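Single-strand binding protein (Thermus aquaticus, PDB 2FXQ) binds single-stranded DNA as a homodimer and serves DNA replication, recombination and repair. Local coordinates at the interface of chains A and B. Residues are numbered along the deposited sequence; one frame, centred on the assembly and turned at random. Chains: chain A/B, Single-strand binding protein.

The interface of chains A and B. Residues chain A 11, 75, 107, 109, 125-128; chain B 196, 198, 223, 225.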
ATOM      1  N   ILE A  11       2.695  -1.832  -9.578  1.00 15.76           N
ATOM      2  CA  ILE A  11       2.717  -2.877 -10.602  1.00 17.55           C
ATOM      3  C   ILE A  11       2.573  -2.126 -11.916  1.00 18.36           C
ATOM      4  O   ILE A  11       1.650  -1.317 -12.068  1.00 19.96           O
ATOM      5  CB  ILE A  11       1.492  -3.843 -10.439  1.00 16.33           C
ATOM      6  CG1 ILE A  11       1.602  -4.605  -9.100  1.00 15.61           C
ATOM      7  CG2 ILE A  11       1.362  -4.797 -11.707  1.00 18.20           C
ATOM      8  CD1 ILE A  11       0.285  -5.437  -8.743  1.00 21.72           C
ATOM      9  N   LEU A  75       4.321  -7.703 -16.987  1.00 18.45           N
ATOM     10  CA  LEU A  75       3.908  -7.051 -15.731  1.00 19.12           C
ATOM     11  C   LEU A  75       4.930  -7.355 -14.639  1.00 18.46           C
ATOM     12  O   LEU A  75       5.380  -8.514 -14.485  1.00 17.94           O
ATOM     13  CB  LEU A  75       2.561  -7.644 -15.312  1.00 20.54           C
ATOM     14  CG  LEU A  75       1.434  -6.858 -14.702  1.00 29.61           C
ATOM     15  CD1 LEU A  75       1.079  -5.647 -15.583  1.00 25.34           C
ATOM     16  CD2 LEU A  75       0.203  -7.834 -14.537  1.00 25.43           C
ATOM     17  N   LEU A 107       5.559 -10.986 -13.067  1.00 17.06           N
ATOM     18  CA  LEU A 107       4.268 -11.611 -12.931  1.00 15.86           C
ATOM     19  C   LEU A 107       3.944 -12.224 -14.275  1.00 24.25           C
ATOM     20  O   LEU A 107       4.506 -11.779 -15.293  1.00 21.81           O
ATOM     21  CB  LEU A 107       3.188 -10.604 -12.598  1.00 13.06           C
ATOM     22  CG  LEU A 107       3.551  -9.762 -11.359  1.00 13.72           C
ATOM     23  CD1 LEU A 107       2.470  -8.643 -11.115  1.00 18.77           C
ATOM     24  CD2 LEU A 107       3.528 -10.727 -10.125  1.00 16.16           C
ATOM     25  N   GLY A 109       0.815 -12.282 -15.692  1.00 38.27           N
ATOM     26  CA  GLY A 109       0.160 -11.158 -16.369  1.00 51.31           C
ATOM     27  C   GLY A 109      -0.568 -11.536 -17.665  1.00 61.73           C
ATOM     28  O   GLY A 109      -0.549 -10.782 -18.660  1.00 61.64           O
ATOM     29  N   ARG A 125      -9.003  -3.675 -13.746  1.00 73.98           N
ATOM     30  CA  ARG A 125      -8.324  -2.609 -13.007  1.00 74.91           C
ATOM     31  C   ARG A 125      -7.463  -3.155 -11.857  1.00 74.04           C
ATOM     32  O   ARG A 125      -6.574  -4.006 -12.078  1.00 74.15           O
ATOM     33  N   ARG A 126      -7.767  -2.670 -10.640  1.00 70.47           N
ATOM     34  CA  ARG A 126      -7.026  -2.971  -9.403  1.00 61.32           C
ATOM     35  C   ARG A 126      -5.631  -2.332  -9.485  1.00 51.39           C
ATOM     36  O   ARG A 126      -4.629  -3.019  -9.390  1.00 49.31           O
ATOM     37  N   ALA A 127      -5.582  -1.027  -9.714  1.00 42.84           N
ATOM     38  CA  ALA A 127      -4.291  -0.331  -9.949  1.00 47.13           C
ATOM     39  C   ALA A 127      -3.359  -0.424  -8.721  1.00 42.84           C
ATOM     40  O   ALA A 127      -3.842  -0.276  -7.583  1.00 41.16           O
ATOM     41  CB  ALA A 127      -4.564   1.151 -10.298  1.00 45.20           C
ATOM     42  N   LEU A 128      -2.055  -0.648  -8.930  1.00 40.46           N
ATOM     43  CA  LEU A 128      -1.075  -0.474  -7.863  1.00 33.86           C
ATOM     44  C   LEU A 128      -0.014   0.616  -8.275  1.00 29.08           C
ATOM     45  O   LEU A 128       0.892   0.445  -9.100  1.00 21.84           O
ATOM     46  CB  LEU A 128      -0.500  -1.814  -7.344  1.00 32.01           C
ATOM     47  CG  LEU A 128       0.235  -1.777  -5.991  1.00 35.44           C
ATOM     48  CD1 LEU A 128      -0.715  -1.737  -4.786  1.00 42.11           C
ATOM     49  CD2 LEU A 128       1.248  -2.882  -5.785  1.00 40.52           C
TER
ATOM     50  N   LEU B 196       0.320 -13.761  -5.799  1.00 16.61           N
ATOM     51  CA  LEU B 196       0.438 -12.438  -5.149  1.00 16.01           C
ATOM     52  C   LEU B 196      -0.965 -11.888  -4.868  1.00 15.76           C
ATOM     53  O   LEU B 196      -1.817 -11.894  -5.769  1.00 17.71           O
ATOM     54  CB  LEU B 196       1.167 -11.499  -6.137  1.00 13.87           C
ATOM     55  CG  LEU B 196       1.202  -9.978  -5.753  1.00 17.17           C
ATOM     56  CD1 LEU B 196       2.026  -9.794  -4.455  1.00 19.09           C
ATOM     57  CD2 LEU B 196       1.856  -9.168  -6.868  1.00 17.90           C
ATOM     58  N   ILE B 198      -3.223  -8.591  -3.421  1.00 15.83           N
ATOM     59  CA  ILE B 198      -3.304  -7.250  -2.878  1.00 16.04           C
ATOM     60  C   ILE B 198      -4.733  -7.212  -2.322  1.00 15.66           C
ATOM     61  O   ILE B 198      -5.671  -7.473  -3.065  1.00 14.25           O
ATOM     62  CB  ILE B 198      -3.077  -6.107  -3.942  1.00 22.31           C
ATOM     63  CG1 ILE B 198      -1.865  -6.342  -4.912  1.00 23.64           C
ATOM     64  CG2 ILE B 198      -3.113  -4.682  -3.231  1.00 20.91           C
ATOM     65  CD1 ILE B 198      -0.483  -6.237  -4.327  1.00 25.86           C
ATOM     66  N   ARG B 223      -6.874  -7.671  -5.768  1.00 14.83           N
ATOM     67  CA  ARG B 223      -6.166  -7.976  -7.012  1.00 17.78           C
ATOM     68  C   ARG B 223      -5.438  -9.288  -6.750  1.00 17.95           C
ATOM     69  O   ARG B 223      -4.983  -9.540  -5.632  1.00 18.97           O
ATOM     70  CB  ARG B 223      -5.095  -6.917  -7.278  1.00 22.59           C
ATOM     71  CG  ARG B 223      -4.412  -7.140  -8.630  1.00 30.95           C
ATOM     72  CD  ARG B 223      -3.794  -5.871  -9.239  1.00 37.71           C
ATOM     73  NE  ARG B 223      -3.058  -6.188 -10.463  1.00 21.72           N
ATOM     74  CZ  ARG B 223      -2.510  -5.273 -11.292  1.00 41.58           C
ATOM     75  NH1 ARG B 223      -2.621  -3.980 -11.093  1.00 33.19           N
ATOM     76  NH2 ARG B 223      -1.851  -5.661 -12.345  1.00 34.46           N
ATOM     77  N   GLU B 225      -2.430 -11.846  -8.776  1.00 25.93           N
ATOM     78  CA  GLU B 225      -1.526 -12.003  -9.889  1.00 25.75           C
ATOM     79  C   GLU B 225      -0.713 -13.252  -9.601  1.00 29.06           C
ATOM     80  O   GLU B 225      -0.598 -13.666  -8.468  1.00 24.21           O
ATOM     81  CB  GLU B 225      -0.567 -10.800 -10.051  1.00 27.41           C
ATOM     82  CG  GLU B 225      -1.240  -9.440 -10.292  1.00 22.14           C
ATOM     83  CD  GLU B 225      -1.976  -9.357 -11.637  1.00 37.31           C
ATOM     84  OE1 GLU B 225      -2.837  -8.449 -11.830  1.00 33.48           O
ATOM     85  OE2 GLU B 225      -1.732 -10.220 -12.513  1.00 31.11           O
TER
HETATM   86  O   HOH W   1      -0.387 -12.496 -13.241  1.00 31.55           O
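B:Arg223 reaches across the homodimer interface toward A:Ile11, tip to tip, and its guanidinium takes that isoleucine on one face and the backbone carbonyl of A:Arg126 at NH1, in the stretch that leads into strand 129-137 of chain A. From CB the chain runs outward with CG anti to the backbone N (chi1 -175°) and stays extended as far as NE, which carries the guanidinium from strand 223-225 onto the partner subunit. CG passes at the margin of contact with A:Arg126 O, and CD comes so close to the same carbonyl oxygen that the contact is doubtful. NE turns back to its own chain, forming a salt bridge and hydrogen bond to B:Glu225 OE1 (2.7 Å) through the anti lone pair of that carboxylate oxygen. At CZ the guanidinium takes A:Ile11 CD1 over the centre of one face, 3.8 Å from CZ. NH1 donates to A:Arg126 O at 2.8 Å, but from above the carbonyl plane and with the oxygen tilted from the guanidinium plane. NH2 ends against A:Ile11 CG2 at 3.4 Å, while A:Leu75 CD2 sits at the guanidinium edge, in its plane. Bonds at NE and NH1, together with the methyl on the face, thus fix the rotation of the group. A methionine in its place would probably leave A:Arg126 O without this donor and B:Glu225 OE1 without its positive mate, leaving the carboxylate less firmly held.

B:Glu225 crosses A:Leu107 at about a right angle, its CB and CG resting on CD1 of the leucine. Further along the apolar margin, A:Leu107 CD2 meets B:Leu196 CD2, and A:Leu128 CD2 packs on B:Ile198 CD1 at 4.0 Å. Two-fold symmetry repeats this patch with the chains exchanged. The second carboxylate oxygen, B:Glu225 OE2, lies 2.7 Å from a water that also pairs with the backbone A:Gly109 N.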